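Local coordinates for protein monovalent Na+/H+ antiporter subunit A (Dietzia sp. DQ12-45-1b, PDB 7D3U) that probably exchanges sodium ions for protons across the cell membrane, as subunit A of the multi-subunit Mrp antiporter complex, at residues Leu476-Ala481 with Glu493-Gly497; Asp70-Val75 with Ala482-Ser487; Gln299-Leu303 with Lys384-Phe388; Ala305-Thr311 with Ser390-Pro395; Leu251-Glu255 with Ala486-Glu490. The contacts are given in a common frame with arbitrary orientation. Numbering follows the deposited sequence.

Interaction 1 of 5, residues Leu476-Ala481 with Glu493-Gly497; sequences LEPAVA and EADFG. With LMT (dodecyl-beta-D-maltoside), chain Z.
A glutamate that makes its contact through its aliphatic stem, while its carboxylate turns back to the backbone of the residue before it, Leu476, is the surprise of this packing between a short helix and the extended loop leading to helix 504-520. Glu477 opens the helical part of 476-481, with backbone hydrogen bonds Val480 N to Leu476 O (2.9 Å) and Ala481 N to Glu477 O (2.8 Å). Residues 493-497 run irregular and largely extended, and the closest alpha carbons are those of Glu477 and Ala494, at 5.5 Å. With chi1 m and chi2 p, Glu477 sets CG 3.3 Å from Ala494 O and 3.5 Å from Asp495 CA, leaving OE2 3.0 Å from Leu476 N in a weak hydrogen bond. Phe496 (chi1 m) offers its ring edge to Val480, CZ to CG1 3.7 Å, while its CD2 lies 3.9 Å from Leu476 CB. Ala481 CB meets Ala494 CB at 4.2 Å. Trp386 donates NE1 to Asp495 O and stacks edge-to-face with Phe496; Val480, Ala494 and Phe496 all lie on Val316 of helix 312-341. Dodecyl maltoside borders the helix, its O1' 3.3 Å from Ala479 CB. Between the segments the chemistry is therefore van der Waals, and the glutamate's charge forms no bond to the loop.

Interaction 2 of 5, residues Asp70-Val75 with Ala482-Ser487; sequences DPLARV and AAARAS
This is a close, mainly apolar meeting of two helix ends far apart in sequence: the start of transmembrane helix 71-94 and the last turn of helix 477-484 with the loop that follows. Asp70 is the N-cap residue and Pro71 starts the helix, with Arg74 N to Asp70 O at 2.8 Å and Val75 N to Pro71 O at 2.9 Å. Leu72 and Ala483 bring their CA atoms to 3.9 Å, an approach that the small alanine permits. Ala483 CB is the hub: it lies 3.4 Å from Pro71 O, 3.6 Å from Leu72 CA and 3.7 Å from Val75 CG2, with Val75 in chi1 t. Pro71 spans Ala482 and Ala486, its CB 3.1 Å from Ala482 O and 3.8 Å from Ala482 CB, its CD 3.9 Å from Ala486 CB. Leu72 (t, p) extends CD2 to 4.3 Å from Ser487 CB. The carboxylate of Asp70 is engaged outside, in a salt bridge with Arg252. Tight backbone approach over alanine is a familiar device of helix packing in membrane proteins.

Interaction 3 of 5, residues Gln299-Leu303 with Lys384-Phe388; sequences QLGFL and KEWMF
Polar bonding inside a transmembrane helix bundle is the principle illustrated here, in the antiporter fold shared with the membrane arm of complex I. Segments 299-303 and 384-388 are both fully helical; their axes approach to 12.1 Å and cross at 42°, with Phe302 and Met387 the nearest pair (CA to CA 8.2 Å). At that separation only long side chains can close the gap.

The polar link is a hydrogen bond from Lys384 NZ to Gln299 OE1, 3.0 Å. Gln299 (m, m) and Lys384 (chi1 m, chi3 t, chi4 m) both have CB set sideways, yet their ends converge. Gln299 NE2 is also hydrogen-bonded to Tyr418 OH, and His321 of helix 312-341 touches both residues. A buried lysine on a helix that resumes after a break, 362-373 being followed by 379-391, is consistent with the hydrophilic axis through which antiporter-like subunits of this family are thought to move ions.

The second kind of contact is Met-aromatic. Met387 (t, t, m) brings SD to 4.5 Å from the centroid of the Phe302 ring, in an oblique approach 44° off the ring normal. Beyond it Met387 CE reaches Leu303 CD2 at 4.4 Å. Lys384 NZ also skirts the ring obliquely, 3.9 Å from Phe302 CD2, and Met387 SD sits 3.6 Å from Phe302 O.

Interaction 4 of 5, residues Ala305-Thr311 with Ser390-Pro395; sequences ATIGVGT and SMLDAP
The ends of helices 288-308 and 379-391 come together here, and their backbones turn differently. In 305-311 the helix closes Val309 N onto Ala305 O at 3.0 Å. Gly310 then leaves it with positive phi (66/49), and Thr311 becomes the N-cap residue of the next helix. Segment 390-395 begins helical and passes into a type I beta turn from Met391 to Ala394, with Ala394 N bonded to Met391 O at 3.2 Å. Thr306 pairs with Met391 (CA to CA 6.1 Å) and Val309 with Ala394 (5.0 Å), so the backbones draw together toward the turns.

Val309 (chi1 t) gives the largest area to the contact. Its CG2 lies 4.0 Å from both Met391 CG and Ala394 CB, its CG1 is 3.7 Å from Ser390 O, and its carbonyl O meets Pro395 CD at 3.3 Å. Met391 stretches out (m, t, t) so that CE reaches Ala305 CB and Thr306 N, each at 3.6 Å. The polar groups approach without bonding: Thr306 OG1 is 3.7 Å from Ser390 OG, and Thr311 OG1 is 3.6 Å from Asp393 OD1.

The contact thus joins a helix-to-helix turn to a beta turn within the bundle of the complex I-like antiporter family. Helix 312-341 packs on Thr306, Val309 and Ser390 through alanines, helix 402-423 places Leu404 against Val309, Met391 and Ala394, and helix 261-284 touches Ala305 and Pro395.

Interaction 5 of 5, residues Leu251-Glu255 with Ala486-Glu490; sequences LRFSE and ASIGE
Ser487, Glu255 and Ile488 bear most of this contact, which joins the end of helix 243-252 to the irregular loop after helix 477-484. Residues 251-252 are helical and the chain curls on through Glu255; in the loop 486-490 Ile488 is extended (-124/-179). The CA atoms of Arg252 and Ser487 lie 5.1 Å apart, those of Glu255 and Ile488 only 3.7 Å. Ser487 gives the most surface. Its carbonyl O faces the helix end, 3.2 Å from Leu251 O, 3.6 Å from Arg252 O and 3.0 Å from Glu255 N, where the angle is too poor for a hydrogen bond. Its side chain (chi1 100°) puts OG 3.6 Å from Leu251 CD2 and makes a weak hydrogen bond to Ala484 O. Glu255 is extended (t, t), with CG 4.2 Å from Gly489 N. Ile488 (p, t) brings CG2 to 3.1 Å from Ser254 OG. Met315 of helix 312-341 packs on Ser254, Ser487 and Ile488 alike, and Pro71 of helix 71-94 lies against Ala486. Arg252 points its CB away and forms a salt bridge with Asp70. The backbones thus meet closely without bonding to one another: with carbonyl oxygens crowded together, the contact is one of van der Waals fit.

Overall arrangement
The five contacts form a circuit through one helical bundle. Interaction 2, about 12 Å centre to centre from interaction 1, shares helix 477-484 with it, and Ala479 O lies 3.7 Å from Val75 CG2. The centres of interactions 5 and 2 are about 8 Å apart; the two share Ala486 and Ser487 and are joined by the salt bridge Asp70 OD1 to Arg252 NH2 (2.8 Å). Ile307 CD1 against Leu251 CG (3.8 Å) leads to interaction 4, which uses the same two helices as interaction 3, with centres about 10 Å apart. A probable hydrogen bond, Asp495 O to Trp386 NE1 (2.9 Å), returns to interaction 1. The buried Lys384-Gln299 pair belongs to interaction 3; detergent borders interaction 1 and also touches Arg74 of interaction 2.

Interaction 1 of 5, residues Leu476-Ala481 with Glu493-Gly497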
# COMPACT_ATOMS: atom_id res chain seq x y z
N LEU B 476 49.82 -33.39 22.20
CA LEU B 476 48.61 -32.59 22.22
C LEU B 476 48.38 -31.81 23.51
O LEU B 476 47.53 -30.91 23.51
CB LEU B 476 47.39 -33.48 21.95
CG LEU B 476 47.15 -33.87 20.49
CD1 LEU B 476 46.20 -35.05 20.41
CD2 LEU B 476 46.61 -32.70 19.70
N GLU B 477 49.09 -32.11 24.59
CA GLU B 477 48.84 -31.39 25.84
C GLU B 477 49.16 -29.91 25.75
O GLU B 477 48.36 -29.11 26.25
CB GLU B 477 49.60 -32.04 27.00
CG GLU B 477 49.39 -33.52 27.12
CD GLU B 477 50.40 -34.29 26.33
OE1 GLU B 477 51.25 -34.97 26.94
OE2 GLU B 477 50.38 -34.16 25.09
N PRO B 478 50.28 -29.46 25.15
CA PRO B 478 50.51 -28.01 25.06
C PRO B 478 49.35 -27.28 24.41
O PRO B 478 48.76 -26.38 25.02
CB PRO B 478 51.80 -27.90 24.23
CG PRO B 478 52.01 -29.26 23.64
CD PRO B 478 51.44 -30.21 24.62
N ALA B 479 49.00 -27.68 23.19
CA ALA B 479 47.94 -26.99 22.46
C ALA B 479 46.60 -27.11 23.17
O ALA B 479 45.86 -26.13 23.29
CB ALA B 479 47.85 -27.54 21.04
N VAL B 480 46.27 -28.31 23.66
CA VAL B 480 44.95 -28.52 24.25
C VAL B 480 44.81 -27.77 25.57
O VAL B 480 43.80 -27.11 25.82
CB VAL B 480 44.68 -30.03 24.42
CG1 VAL B 480 43.55 -30.25 25.40
CG2 VAL B 480 44.36 -30.66 23.08
N ALA B 481 45.83 -27.85 26.43
CA ALA B 481 45.79 -27.13 27.70
C ALA B 481 45.78 -25.63 27.47
O ALA B 481 45.11 -24.89 28.21
CB ALA B 481 46.97 -27.54 28.57
N GLU B 493 46.71 -28.79 34.19
CA GLU B 493 47.85 -29.55 33.70
C GLU B 493 47.35 -30.84 33.05
O GLU B 493 46.91 -31.76 33.74
CB GLU B 493 48.83 -29.85 34.84
CG GLU B 493 50.09 -30.59 34.42
CD GLU B 493 51.05 -30.82 35.57
OE1 GLU B 493 50.72 -30.44 36.71
OE2 GLU B 493 52.14 -31.39 35.33
N ALA B 494 47.43 -30.91 31.73
CA ALA B 494 46.85 -32.01 30.97
C ALA B 494 47.92 -33.01 30.55
O ALA B 494 49.07 -32.65 30.27
CB ALA B 494 46.13 -31.49 29.73
N ASP B 495 47.53 -34.28 30.49
CA ASP B 495 48.41 -35.33 30.00
C ASP B 495 47.56 -36.45 29.41
O ASP B 495 46.62 -36.92 30.06
CB ASP B 495 49.31 -35.88 31.12
CG ASP B 495 48.53 -36.40 32.30
OD1 ASP B 495 47.48 -35.80 32.63
OD2 ASP B 495 48.96 -37.40 32.90
N PHE B 496 47.88 -36.85 28.19
CA PHE B 496 47.18 -37.91 27.46
C PHE B 496 48.19 -39.02 27.23
O PHE B 496 48.91 -39.02 26.22
CB PHE B 496 46.60 -37.39 26.15
CG PHE B 496 45.94 -36.04 26.27
CD1 PHE B 496 45.00 -35.80 27.25
CD2 PHE B 496 46.26 -35.02 25.39
CE1 PHE B 496 44.39 -34.57 27.36
CE2 PHE B 496 45.66 -33.79 25.50
CZ PHE B 496 44.72 -33.56 26.48
N GLY B 497 48.25 -39.99 28.14
CA GLY B 497 49.30 -40.98 28.08
C GLY B 497 48.89 -42.42 28.29
O GLY B 497 49.75 -43.31 28.27
C1B LMT Z . 57.02 -28.32 20.99
C2B LMT Z . 58.34 -27.98 20.28
C3B LMT Z . 59.30 -29.18 20.30
C4B LMT Z . 58.55 -30.49 20.00
C5B LMT Z . 57.42 -30.65 21.04
C6B LMT Z . 57.75 -31.80 21.98
O1B LMT Z . 56.02 -28.48 20.04
O2B LMT Z . 58.02 -27.64 18.99
O3B LMT Z . 60.01 -29.24 21.47
O4' LMT Z . 58.01 -30.46 18.73
O5B LMT Z . 57.16 -29.48 21.77
O6B LMT Z . 56.71 -32.01 22.85
C1' LMT Z . 52.08 -27.78 19.27
C2' LMT Z . 52.70 -26.73 20.21
C3' LMT Z . 54.24 -26.89 20.27
C4' LMT Z . 54.68 -28.36 20.44
C5' LMT Z . 53.84 -29.18 19.44
C6' LMT Z . 54.20 -30.64 19.37
O1' LMT Z . 50.72 -27.75 19.33
O2' LMT Z . 52.40 -25.49 19.72
O3' LMT Z . 54.75 -26.13 21.28
O5' LMT Z . 52.48 -29.05 19.71
O6' LMT Z . 54.12 -31.10 20.66
C1 LMT Z . 50.09 -28.49 18.31
C2 LMT Z . 49.08 -27.57 17.68
C3 LMT Z . 48.05 -28.24 16.84
C4 LMT Z . 47.38 -29.27 17.70
C5 LMT Z . 46.81 -30.36 16.86
C6 LMT Z . 45.58 -29.93 16.13
C7 LMT Z . 44.78 -31.14 15.76
C8 LMT Z . 44.44 -31.08 14.31
C9 LMT Z . 44.01 -32.39 13.73
C10 LMT Z . 43.66 -32.15 12.29
C11 LMT Z . 44.34 -33.13 11.39
C12 LMT Z . 43.83 -33.05 9.99

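Interaction 2 of 5, residues Asp70-Val75 with Ala482-Ser487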
# COMPACT_ATOMS: atom_id res chain seq x y z
N ASP B 70 43.12 -16.67 19.81
CA ASP B 70 43.41 -17.28 21.10
C ASP B 70 43.56 -18.79 20.92
O ASP B 70 43.02 -19.37 19.97
CB ASP B 70 42.30 -16.95 22.10
CG ASP B 70 40.93 -17.33 21.60
OD1 ASP B 70 40.76 -17.47 20.37
OD2 ASP B 70 40.01 -17.48 22.43
N PRO B 71 44.30 -19.45 21.82
CA PRO B 71 44.65 -20.86 21.58
C PRO B 71 43.47 -21.78 21.31
O PRO B 71 43.63 -22.76 20.58
CB PRO B 71 45.38 -21.25 22.88
CG PRO B 71 45.96 -19.97 23.36
CD PRO B 71 44.95 -18.92 23.03
N LEU B 72 42.29 -21.49 21.86
CA LEU B 72 41.11 -22.25 21.49
C LEU B 72 40.85 -22.13 19.99
O LEU B 72 40.61 -23.14 19.30
CB LEU B 72 39.90 -21.76 22.28
CG LEU B 72 38.54 -22.22 21.75
CD1 LEU B 72 38.39 -23.72 21.92
CD2 LEU B 72 37.42 -21.48 22.46
N ALA B 73 40.91 -20.91 19.46
CA ALA B 73 40.84 -20.74 18.02
C ALA B 73 42.04 -21.38 17.33
O ALA B 73 41.90 -21.97 16.26
CB ALA B 73 40.75 -19.26 17.66
N ARG B 74 43.23 -21.30 17.93
CA ARG B 74 44.39 -21.91 17.28
C ARG B 74 44.22 -23.41 17.12
O ARG B 74 44.84 -24.01 16.24
CB ARG B 74 45.67 -21.60 18.07
CG ARG B 74 46.92 -21.74 17.22
CD ARG B 74 48.18 -21.70 18.06
NE ARG B 74 49.34 -21.38 17.23
CZ ARG B 74 50.60 -21.53 17.63
NH1 ARG B 74 51.60 -21.21 16.82
NH2 ARG B 74 50.87 -21.99 18.85
N VAL B 75 43.40 -24.03 17.97
CA VAL B 75 43.11 -25.45 17.81
C VAL B 75 41.95 -25.67 16.84
O VAL B 75 41.97 -26.60 16.02
CB VAL B 75 42.85 -26.09 19.18
CG1 VAL B 75 42.30 -27.50 19.02
CG2 VAL B 75 44.12 -26.12 20.00
N ALA B 482 46.52 -25.14 26.47
CA ALA B 482 46.49 -23.71 26.19
C ALA B 482 45.14 -23.30 25.61
O ALA B 482 44.71 -22.16 25.82
CB ALA B 482 47.61 -23.34 25.22
N ALA B 483 44.46 -24.20 24.92
CA ALA B 483 43.12 -23.93 24.41
C ALA B 483 42.04 -24.13 25.46
O ALA B 483 40.90 -23.73 25.23
CB ALA B 483 42.84 -24.83 23.21
N ALA B 484 42.37 -24.73 26.60
CA ALA B 484 41.42 -24.90 27.68
C ALA B 484 41.50 -23.78 28.70
O ALA B 484 40.47 -23.33 29.22
CB ALA B 484 41.63 -26.25 28.37
N ARG B 485 42.71 -23.30 29.00
CA ARG B 485 42.84 -22.12 29.85
C ARG B 485 42.47 -20.84 29.13
O ARG B 485 42.50 -19.77 29.74
CB ARG B 485 44.27 -22.02 30.39
CG ARG B 485 45.26 -21.44 29.42
CD ARG B 485 46.51 -20.95 30.13
NE ARG B 485 46.23 -19.77 30.96
CZ ARG B 485 46.09 -19.80 32.28
NH1 ARG B 485 46.20 -20.95 32.93
NH2 ARG B 485 45.84 -18.68 32.94
N ALA B 486 42.12 -20.92 27.84
CA ALA B 486 41.58 -19.79 27.11
C ALA B 486 40.09 -19.92 26.83
O ALA B 486 39.46 -18.92 26.47
CB ALA B 486 42.32 -19.61 25.77
N SER B 487 39.52 -21.11 26.99
CA SER B 487 38.08 -21.27 26.88
C SER B 487 37.39 -20.86 28.17
O SER B 487 36.33 -20.23 28.14
CB SER B 487 37.73 -22.71 26.53
OG SER B 487 37.33 -23.43 27.68

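Interaction 3 of 5, residues Gln299-Leu303 with Lys384-Phe388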
# COMPACT_ATOMS: atom_id res chain seq x y z
N GLN B 299 27.83 -38.26 20.07
CA GLN B 299 29.16 -37.73 20.39
C GLN B 299 29.09 -36.25 20.75
O GLN B 299 29.72 -35.82 21.72
CB GLN B 299 30.11 -37.96 19.22
CG GLN B 299 30.36 -39.43 18.91
CD GLN B 299 30.78 -40.21 20.13
OE1 GLN B 299 31.76 -39.88 20.79
NE2 GLN B 299 30.04 -41.27 20.44
N LEU B 300 28.34 -35.47 19.98
CA LEU B 300 28.15 -34.06 20.33
C LEU B 300 27.44 -33.92 21.67
O LEU B 300 27.70 -32.97 22.41
CB LEU B 300 27.36 -33.34 19.25
CG LEU B 300 27.86 -33.42 17.80
CD1 LEU B 300 26.72 -33.10 16.86
CD2 LEU B 300 29.03 -32.49 17.56
N GLY B 301 26.56 -34.86 22.01
CA GLY B 301 25.92 -34.82 23.32
C GLY B 301 26.90 -35.07 24.44
O GLY B 301 26.90 -34.36 25.45
N PHE B 302 27.75 -36.09 24.29
CA PHE B 302 28.86 -36.30 25.22
C PHE B 302 29.66 -35.02 25.39
O PHE B 302 29.99 -34.61 26.51
CB PHE B 302 29.76 -37.41 24.69
CG PHE B 302 29.53 -38.74 25.34
CD1 PHE B 302 29.25 -38.83 26.68
CD2 PHE B 302 29.62 -39.90 24.59
CE1 PHE B 302 29.04 -40.06 27.27
CE2 PHE B 302 29.41 -41.13 25.17
CZ PHE B 302 29.13 -41.21 26.51
N LEU B 303 29.99 -34.37 24.27
CA LEU B 303 30.83 -33.18 24.31
C LEU B 303 30.16 -32.03 25.05
O LEU B 303 30.78 -31.38 25.89
CB LEU B 303 31.21 -32.77 22.89
CG LEU B 303 32.44 -33.51 22.40
CD1 LEU B 303 32.63 -33.34 20.91
CD2 LEU B 303 33.64 -33.02 23.16
N LYS B 384 37.94 -40.45 25.98
CA LYS B 384 36.75 -40.89 26.70
C LYS B 384 37.03 -41.03 28.19
O LYS B 384 36.18 -40.66 29.02
CB LYS B 384 36.23 -42.20 26.13
CG LYS B 384 35.32 -42.04 24.92
CD LYS B 384 33.87 -42.30 25.28
CE LYS B 384 33.02 -42.44 24.04
NZ LYS B 384 33.03 -41.21 23.21
N GLU B 385 38.20 -41.53 28.56
CA GLU B 385 38.53 -41.62 29.98
C GLU B 385 38.77 -40.25 30.57
O GLU B 385 38.49 -40.03 31.75
CB GLU B 385 39.73 -42.55 30.20
CG GLU B 385 41.07 -41.98 29.80
CD GLU B 385 42.23 -42.78 30.35
OE1 GLU B 385 43.39 -42.42 30.09
OE2 GLU B 385 41.97 -43.79 31.05
N TRP B 386 39.26 -39.29 29.77
CA TRP B 386 39.34 -37.92 30.24
C TRP B 386 37.95 -37.33 30.47
O TRP B 386 37.72 -36.64 31.47
CB TRP B 386 40.12 -37.07 29.24
CG TRP B 386 41.48 -36.72 29.71
CD1 TRP B 386 42.63 -37.41 29.47
CD2 TRP B 386 41.85 -35.59 30.51
NE1 TRP B 386 43.70 -36.78 30.07
CE2 TRP B 386 43.24 -35.66 30.72
CE3 TRP B 386 41.14 -34.53 31.07
CZ2 TRP B 386 43.93 -34.71 31.46
CZ3 TRP B 386 41.82 -33.59 31.81
CH2 TRP B 386 43.21 -33.69 32.00
N MET B 387 37.02 -37.61 29.57
CA MET B 387 35.64 -37.16 29.75
C MET B 387 35.03 -37.76 31.01
O MET B 387 34.32 -37.07 31.75
CB MET B 387 34.80 -37.52 28.53
CG MET B 387 33.36 -37.08 28.62
SD MET B 387 32.60 -37.07 27.00
CE MET B 387 33.91 -36.31 26.04
N PHE B 388 35.30 -39.03 31.27
CA PHE B 388 34.78 -39.67 32.48
C PHE B 388 35.42 -39.07 33.73
O PHE B 388 34.72 -38.83 34.73
CB PHE B 388 35.02 -41.18 32.42
CG PHE B 388 34.22 -41.87 31.36
CD1 PHE B 388 32.94 -41.43 31.04
CD2 PHE B 388 34.74 -42.96 30.69
CE1 PHE B 388 32.20 -42.07 30.07
CE2 PHE B 388 34.00 -43.60 29.71
CZ PHE B 388 32.73 -43.15 29.41

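Interaction 4 of 5, residues Ala305-Thr311 with Ser390-Pro395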
# COMPACT_ATOMS: atom_id res chain seq x y z
N ALA B 305 27.82 -32.21 27.21
CA ALA B 305 27.68 -32.56 28.62
C ALA B 305 28.98 -32.30 29.38
O ALA B 305 28.98 -31.64 30.43
CB ALA B 305 27.26 -34.02 28.76
N THR B 306 30.10 -32.80 28.86
CA THR B 306 31.36 -32.56 29.56
C THR B 306 31.79 -31.10 29.47
O THR B 306 32.68 -30.69 30.21
CB THR B 306 32.48 -33.44 29.02
OG1 THR B 306 33.72 -33.03 29.60
CG2 THR B 306 32.60 -33.30 27.53
N ILE B 307 31.18 -30.32 28.58
CA ILE B 307 31.38 -28.87 28.61
C ILE B 307 30.55 -28.25 29.73
O ILE B 307 31.05 -27.43 30.51
CB ILE B 307 31.03 -28.25 27.25
CG1 ILE B 307 32.19 -28.42 26.28
CG2 ILE B 307 30.70 -26.78 27.40
CD1 ILE B 307 31.85 -28.04 24.87
N GLY B 308 29.29 -28.65 29.84
CA GLY B 308 28.43 -28.17 30.90
C GLY B 308 28.91 -28.54 32.29
O GLY B 308 28.47 -27.93 33.26
N VAL B 309 29.78 -29.55 32.40
CA VAL B 309 30.45 -29.79 33.67
C VAL B 309 31.13 -28.51 34.15
O VAL B 309 31.05 -28.15 35.33
CB VAL B 309 31.45 -30.95 33.55
CG1 VAL B 309 32.43 -30.94 34.70
CG2 VAL B 309 30.71 -32.27 33.49
N GLY B 310 31.79 -27.80 33.24
CA GLY B 310 32.28 -26.46 33.50
C GLY B 310 33.37 -26.34 34.54
O GLY B 310 33.28 -25.51 35.45
N THR B 311 34.41 -27.15 34.41
CA THR B 311 35.59 -27.08 35.26
C THR B 311 36.82 -27.16 34.36
O THR B 311 36.74 -27.67 33.24
CB THR B 311 35.62 -28.21 36.30
OG1 THR B 311 35.71 -29.48 35.64
CG2 THR B 311 34.37 -28.18 37.16
N SER B 390 36.43 -36.10 34.01
CA SER B 390 35.85 -34.77 34.16
C SER B 390 34.45 -34.84 34.75
O SER B 390 34.13 -34.10 35.69
CB SER B 390 35.82 -34.06 32.81
OG SER B 390 35.22 -32.78 32.94
N MET B 391 33.60 -35.71 34.21
CA MET B 391 32.21 -35.77 34.64
C MET B 391 32.05 -36.23 36.08
O MET B 391 30.99 -36.01 36.68
CB MET B 391 31.42 -36.70 33.72
CG MET B 391 31.08 -36.09 32.37
SD MET B 391 30.29 -37.27 31.27
CE MET B 391 29.95 -36.23 29.85
N LEU B 392 33.07 -36.87 36.66
CA LEU B 392 32.94 -37.38 38.02
C LEU B 392 32.84 -36.28 39.06
O LEU B 392 32.37 -36.54 40.17
CB LEU B 392 34.12 -38.30 38.35
CG LEU B 392 34.02 -39.73 37.83
CD1 LEU B 392 34.93 -40.64 38.63
CD2 LEU B 392 32.59 -40.23 37.87
N ASP B 393 33.27 -35.07 38.74
CA ASP B 393 33.18 -33.93 39.65
C ASP B 393 32.23 -32.87 39.09
O ASP B 393 32.47 -31.67 39.21
CB ASP B 393 34.55 -33.34 39.94
CG ASP B 393 35.35 -33.07 38.68
OD1 ASP B 393 34.89 -32.28 37.83
OD2 ASP B 393 36.45 -33.64 38.54
N ALA B 394 31.15 -33.32 38.46
CA ALA B 394 30.17 -32.41 37.91
C ALA B 394 29.48 -31.62 39.03
O ALA B 394 29.42 -32.09 40.18
CB ALA B 394 29.12 -33.17 37.10
N PRO B 395 28.97 -30.43 38.74
CA PRO B 395 28.27 -29.66 39.77
C PRO B 395 26.94 -30.27 40.16
O PRO B 395 26.54 -31.31 39.62
CB PRO B 395 28.09 -28.28 39.12
CG PRO B 395 28.11 -28.57 37.66
CD PRO B 395 29.10 -29.67 37.48

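Interaction 5 of 5, residues Leu251-Glu255 with Ala486-Glu490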
# COMPACT_ATOMS: atom_id res chain seq x y z
N LEU B 251 32.24 -23.60 24.07
CA LEU B 251 33.58 -23.54 24.65
C LEU B 251 34.04 -22.11 24.83
O LEU B 251 34.69 -21.78 25.83
CB LEU B 251 34.56 -24.32 23.78
CG LEU B 251 34.87 -25.75 24.21
CD1 LEU B 251 35.49 -26.53 23.07
CD2 LEU B 251 35.79 -25.74 25.41
N ARG B 252 33.72 -21.23 23.88
CA ARG B 252 34.13 -19.84 23.97
C ARG B 252 33.41 -19.14 25.11
O ARG B 252 34.03 -18.49 25.95
CB ARG B 252 33.87 -19.13 22.65
CG ARG B 252 34.21 -17.65 22.66
CD ARG B 252 35.64 -17.42 23.10
NE ARG B 252 36.59 -17.75 22.04
CZ ARG B 252 37.16 -16.85 21.25
NH1 ARG B 252 36.88 -15.56 21.40
NH2 ARG B 252 38.02 -17.23 20.31
N PHE B 253 32.08 -19.25 25.15
CA PHE B 253 31.28 -18.58 26.16
C PHE B 253 31.36 -19.26 27.52
O PHE B 253 30.71 -18.79 28.46
CB PHE B 253 29.83 -18.49 25.71
CG PHE B 253 29.55 -17.32 24.82
CD1 PHE B 253 29.27 -16.08 25.36
CD2 PHE B 253 29.58 -17.45 23.45
CE1 PHE B 253 29.02 -15.00 24.55
CE2 PHE B 253 29.33 -16.37 22.63
CZ PHE B 253 29.05 -15.15 23.18
N SER B 254 32.12 -20.34 27.65
CA SER B 254 32.24 -21.01 28.94
C SER B 254 33.17 -20.26 29.90
O SER B 254 33.27 -20.67 31.06
CB SER B 254 32.74 -22.44 28.75
OG SER B 254 32.91 -23.08 30.00
N GLU B 255 33.83 -19.20 29.45
CA GLU B 255 34.65 -18.41 30.36
C GLU B 255 33.79 -17.59 31.32
O GLU B 255 34.18 -17.40 32.47
CB GLU B 255 35.57 -17.48 29.57
CG GLU B 255 36.41 -16.56 30.43
CD GLU B 255 37.58 -15.96 29.68
OE1 GLU B 255 37.53 -15.92 28.44
OE2 GLU B 255 38.55 -15.53 30.34
N ALA B 486 42.12 -20.92 27.84
CA ALA B 486 41.58 -19.79 27.11
C ALA B 486 40.09 -19.92 26.83
O ALA B 486 39.46 -18.92 26.47
CB ALA B 486 42.32 -19.61 25.77
N SER B 487 39.52 -21.11 26.99
CA SER B 487 38.08 -21.27 26.88
C SER B 487 37.39 -20.86 28.17
O SER B 487 36.33 -20.23 28.14
CB SER B 487 37.73 -22.71 26.53
OG SER B 487 37.33 -23.43 27.68
N ILE B 488 37.97 -21.21 29.32
CA ILE B 488 37.51 -20.71 30.61
C ILE B 488 38.70 -20.06 31.31
O ILE B 488 39.81 -20.01 30.77
CB ILE B 488 36.89 -21.81 31.48
CG1 ILE B 488 37.96 -22.77 32.00
CG2 ILE B 488 35.85 -22.58 30.69
CD1 ILE B 488 37.38 -23.92 32.76
N GLY B 489 38.47 -19.55 32.52
CA GLY B 489 39.49 -18.80 33.23
C GLY B 489 40.72 -19.61 33.61
O GLY B 489 41.81 -19.38 33.09
N GLU B 490 40.55 -20.55 34.53
CA GLU B 490 41.68 -21.30 35.07
C GLU B 490 42.24 -22.25 34.02
O GLU B 490 41.69 -22.43 32.94
CB GLU B 490 41.26 -22.07 36.32
CG GLU B 490 40.18 -21.39 37.14
CD GLU B 490 39.47 -22.34 38.08
OE1 GLU B 490 40.15 -23.18 38.71
OE2 GLU B 490 38.23 -22.26 38.19